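PDB 2J4D: cryptochrome DASH, chloroplastic/mitochondrial from Arabidopsis thaliana, which repairs cyclobutane pyrimidine dimers in single-stranded DNA, carries FAD and a folate light antenna, and may also act as a photoreceptor. Local coordinates for residues 468-474 and 485-489. Sequence-based numbering, arbitrary orientation.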
ATOM      1  N   LEU A 468      22.760  -7.520  -9.861  1.00 26.70           N
ATOM      2  CA  LEU A 468      23.768  -7.060 -10.806  1.00 29.82           C
ATOM      3  C   LEU A 468      24.673  -8.260 -11.085  1.00 33.03           C
ATOM      4  O   LEU A 468      25.797  -8.336 -10.590  1.00 32.23           O
ATOM      5  CB  LEU A 468      24.555  -5.899 -10.186  1.00 27.95           C
ATOM      6  CG  LEU A 468      23.663  -4.771  -9.634  1.00 27.84           C
ATOM      7  CD1 LEU A 468      24.496  -3.740  -8.891  1.00 30.17           C
ATOM      8  CD2 LEU A 468      22.902  -4.119 -10.773  1.00 29.14           C
ATOM      9  N   GLN A 469      24.154  -9.199 -11.876  1.00 34.97           N
ATOM     10  CA  GLN A 469      24.861 -10.431 -12.210  1.00 37.95           C
ATOM     11  C   GLN A 469      26.332 -10.312 -12.600  1.00 37.42           C
ATOM     12  O   GLN A 469      27.083 -11.274 -12.432  1.00 38.84           O
ATOM     13  CB  GLN A 469      24.103 -11.200 -13.302  1.00 39.87           C
ATOM     14  CG  GLN A 469      23.472 -10.328 -14.374  1.00 51.04           C
ATOM     15  CD  GLN A 469      22.214  -9.633 -13.879  1.00 55.56           C
ATOM     16  OE1 GLN A 469      22.094  -8.406 -13.949  1.00 56.20           O
ATOM     17  NE2 GLN A 469      21.266 -10.418 -13.376  1.00 59.80           N
ATOM     18  N   GLN A 470      26.757  -9.160 -13.110  1.00 36.74           N
ATOM     19  CA  GLN A 470      28.159  -9.005 -13.490  1.00 38.90           C
ATOM     20  C   GLN A 470      29.083  -8.956 -12.269  1.00 40.53           C
ATOM     21  O   GLN A 470      30.303  -8.846 -12.416  1.00 40.86           O
ATOM     22  CB  GLN A 470      28.376  -7.744 -14.341  1.00 37.34           C
ATOM     23  CG  GLN A 470      28.190  -6.429 -13.610  1.00 39.38           C
ATOM     24  CD  GLN A 470      26.793  -5.863 -13.779  1.00 38.84           C
ATOM     25  OE1 GLN A 470      25.802  -6.554 -13.558  1.00 37.63           O
ATOM     26  NE2 GLN A 470      26.711  -4.596 -14.171  1.00 39.10           N
ATOM     27  N   LEU A 471      28.507  -9.036 -11.070  1.00 39.94           N
ATOM     28  CA  LEU A 471      29.301  -9.006  -9.838  1.00 40.10           C
ATOM     29  C   LEU A 471      29.363 -10.383  -9.182  1.00 39.84           C
ATOM     30  O   LEU A 471      30.133 -10.597  -8.245  1.00 39.88           O
ATOM     31  CB  LEU A 471      28.700  -8.016  -8.830  1.00 37.89           C
ATOM     32  CG  LEU A 471      28.422  -6.576  -9.257  1.00 37.93           C
ATOM     33  CD1 LEU A 471      27.824  -5.815  -8.077  1.00 34.94           C
ATOM     34  CD2 LEU A 471      29.708  -5.910  -9.731  1.00 40.28           C
ATOM     35  N   ARG A 472      28.544 -11.310  -9.671  1.00 41.22           N
ATOM     36  CA  ARG A 472      28.477 -12.662  -9.115  1.00 44.96           C
ATOM     37  C   ARG A 472      29.799 -13.415  -9.022  1.00 47.60           C
ATOM     38  O   ARG A 472      30.020 -14.178  -8.078  1.00 46.89           O
ATOM     39  CB  ARG A 472      27.482 -13.508  -9.910  1.00 46.88           C
ATOM     40  CG  ARG A 472      26.043 -13.197  -9.576  1.00 49.40           C
ATOM     41  CD  ARG A 472      25.061 -13.893 -10.495  1.00 50.02           C
ATOM     42  NE  ARG A 472      23.718 -13.366 -10.274  1.00 49.07           N
ATOM     43  CZ  ARG A 472      22.605 -13.900 -10.762  1.00 52.04           C
ATOM     44  NH1 ARG A 472      22.658 -14.995 -11.511  1.00 47.44           N
ATOM     45  NH2 ARG A 472      21.434 -13.335 -10.494  1.00 50.78           N
ATOM     46  N   ARG A 473      30.675 -13.203  -9.997  1.00 48.18           N
ATOM     47  CA  ARG A 473      31.960 -13.889 -10.028  1.00 50.00           C
ATOM     48  C   ARG A 473      32.956 -13.341  -9.018  1.00 51.11           C
ATOM     49  O   ARG A 473      33.813 -14.072  -8.519  1.00 52.06           O
ATOM     50  CB  ARG A 473      32.558 -13.786 -11.426  1.00 50.54           C
ATOM     51  CG  ARG A 473      32.991 -12.387 -11.803  1.00 48.87           C
ATOM     52  CD  ARG A 473      33.172 -12.287 -13.304  1.00 53.23           C
ATOM     53  NE  ARG A 473      33.859 -11.066 -13.705  1.00 52.71           N
ATOM     54  CZ  ARG A 473      35.106 -10.768 -13.357  1.00 55.09           C
ATOM     55  NH1 ARG A 473      35.804 -11.602 -12.594  1.00 54.55           N
ATOM     56  NH2 ARG A 473      35.661  -9.640 -13.779  1.00 54.17           N
ATOM     57  N   LEU A 474      32.842 -12.054  -8.721  1.00 51.01           N
ATOM     58  CA  LEU A 474      33.748 -11.405  -7.787  1.00 50.28           C
ATOM     59  C   LEU A 474      33.587 -11.884  -6.352  1.00 50.51           C
ATOM     60  O   LEU A 474      32.506 -12.310  -5.938  1.00 50.18           O
ATOM     61  CB  LEU A 474      33.527  -9.898  -7.810  1.00 49.04           C
ATOM     62  CG  LEU A 474      33.455  -9.227  -9.176  1.00 47.19           C
ATOM     63  CD1 LEU A 474      33.097  -7.767  -8.990  1.00 43.06           C
ATOM     64  CD2 LEU A 474      34.782  -9.375  -9.892  1.00 48.19           C
ATOM     65  N   LEU A 485      35.849  -0.469 -14.078  1.00 37.33           N
ATOM     66  CA  LEU A 485      35.882  -1.346 -15.255  1.00 35.45           C
ATOM     67  C   LEU A 485      35.029  -2.587 -15.100  1.00 37.32           C
ATOM     68  O   LEU A 485      34.312  -2.973 -16.027  1.00 39.49           O
ATOM     69  CB  LEU A 485      37.315  -1.788 -15.580  1.00 35.38           C
ATOM     70  CG  LEU A 485      38.275  -0.733 -16.113  1.00 31.52           C
ATOM     71  CD1 LEU A 485      39.597  -1.401 -16.467  1.00 31.66           C
ATOM     72  CD2 LEU A 485      37.677  -0.049 -17.336  1.00 30.97           C
ATOM     73  N   MET A 486      35.117  -3.237 -13.945  1.00 35.56           N
ATOM     74  CA  MET A 486      34.312  -4.425 -13.731  1.00 36.74           C
ATOM     75  C   MET A 486      32.862  -4.044 -13.465  1.00 35.43           C
ATOM     76  O   MET A 486      31.958  -4.873 -13.605  1.00 34.97           O
ATOM     77  CB  MET A 486      34.888  -5.261 -12.594  1.00 40.00           C
ATOM     78  CG  MET A 486      36.188  -5.930 -13.005  1.00 47.81           C
ATOM     79  SD  MET A 486      36.876  -7.006 -11.769  1.00 57.47           S
ATOM     80  CE  MET A 486      37.404  -5.796 -10.552  1.00 56.57           C
ATOM     81  N   TYR A 487      32.639  -2.790 -13.077  1.00 31.65           N
ATOM     82  CA  TYR A 487      31.272  -2.323 -12.858  1.00 30.97           C
ATOM     83  C   TYR A 487      31.007  -1.134 -13.764  1.00 29.77           C
ATOM     84  O   TYR A 487      30.662  -1.317 -14.930  1.00 30.05           O
ATOM     85  CB  TYR A 487      31.007  -1.938 -11.396  1.00 31.76           C
ATOM     86  CG  TYR A 487      29.530  -1.714 -11.135  1.00 27.71           C
ATOM     87  CD1 TYR A 487      28.578  -2.590 -11.665  1.00 29.60           C
ATOM     88  CD2 TYR A 487      29.075  -0.605 -10.419  1.00 29.73           C
ATOM     89  CE1 TYR A 487      27.211  -2.362 -11.498  1.00 32.59           C
ATOM     90  CE2 TYR A 487      27.704  -0.367 -10.244  1.00 28.07           C
ATOM     91  CZ  TYR A 487      26.780  -1.249 -10.789  1.00 31.04           C
ATOM     92  OH  TYR A 487      25.424  -1.022 -10.651  1.00 28.84           O
ATOM     93  N   MET A 488      31.176   0.079 -13.243  1.00 29.24           N
ATOM     94  CA  MET A 488      30.952   1.280 -14.037  1.00 30.53           C
ATOM     95  C   MET A 488      31.412   2.508 -13.267  1.00 31.79           C
ATOM     96  O   MET A 488      31.771   2.412 -12.093  1.00 32.73           O
ATOM     97  CB  MET A 488      29.463   1.420 -14.377  1.00 31.27           C
ATOM     98  CG  MET A 488      28.563   1.659 -13.160  1.00 33.74           C
ATOM     99  SD  MET A 488      26.808   1.804 -13.603  1.00 32.56           S
ATOM    100  CE  MET A 488      26.415   0.108 -13.957  1.00 34.26           C
ATOM    101  N   ASP A 489      31.408   3.662 -13.926  1.00 32.92           N
ATOM    102  CA  ASP A 489      31.820   4.898 -13.271  1.00 37.25           C
ATOM    103  C   ASP A 489      30.785   5.277 -12.230  1.00 37.74           C
ATOM    104  O   ASP A 489      29.618   4.880 -12.326  1.00 37.09           O
ATOM    105  CB  ASP A 489      31.933   6.058 -14.269  1.00 42.16           C
ATOM    106  CG  ASP A 489      33.131   5.937 -15.195  1.00 48.15           C
ATOM    107  OD1 ASP A 489      34.269   5.762 -14.702  1.00 51.97           O
ATOM    108  OD2 ASP A 489      32.931   6.032 -16.424  1.00 52.24           O
TER
HETATM  109  O   HOH W   1      28.976  -3.425 -15.498  1.00 44.66           O
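L468 and L471 approach the ring of Y487 obliquely from one side of its plane, and Q470 meets its edge. With M486, the ring illustrates how two neighbouring residues, an aromatic and a thioether, can join a loop to the end of a short helix through side-chain contacts and one water. L468 sits at the phenolic end, with CD1 3.4 Å from Y487 OH. Nearer the backbone, CD2 of L471 lies 4.0 Å from Y487 CD1. Q470 NE2 lies near the ring plane, 3.5 Å from Y487 CE1, with the amide turned 50° from the ring. The same NE2 donates to a water (2.9 Å), which in turn donates to Y487 O (2.8 Å). The ring face opposite the leucines takes CE of the adjacent M488, offset toward the rim.

A second cluster forms around M486. Its SD rests 3.7 Å from L474 CD2 and 3.5 Å from R473 NH2, the thioether and the arginine chain crossing at about a right angle. L474 CD2 also lies above one guanidinium face of its neighbour R473, offset toward the rim.

With CG anti to the backbone N (chi1 -169°), Y487 reaches back to 468-474, and its hydroxyl is hydrogen-bonded to D377. Cutting Y487 back to an alanine is likely to leave D377 without that partner and a gap beside L468 and L471. A backbone hydrogen bond from L471 N to L468 O closes the 3-10 turn, consistent with both leucines presenting methyls to the same ring.

Both segments belong to the FAD-binding domain but lie away from the flavin and folate pockets, about 33 Å (centre to centre) from the middle of the chain. Segment 468-474 follows helix 462-467; 485-489 begins on the short helix 483-486 and runs on into a loop. P482 touches L471, L474 and Y487, and L468, L471 and Y487 all rest on P374 of helix 374-386.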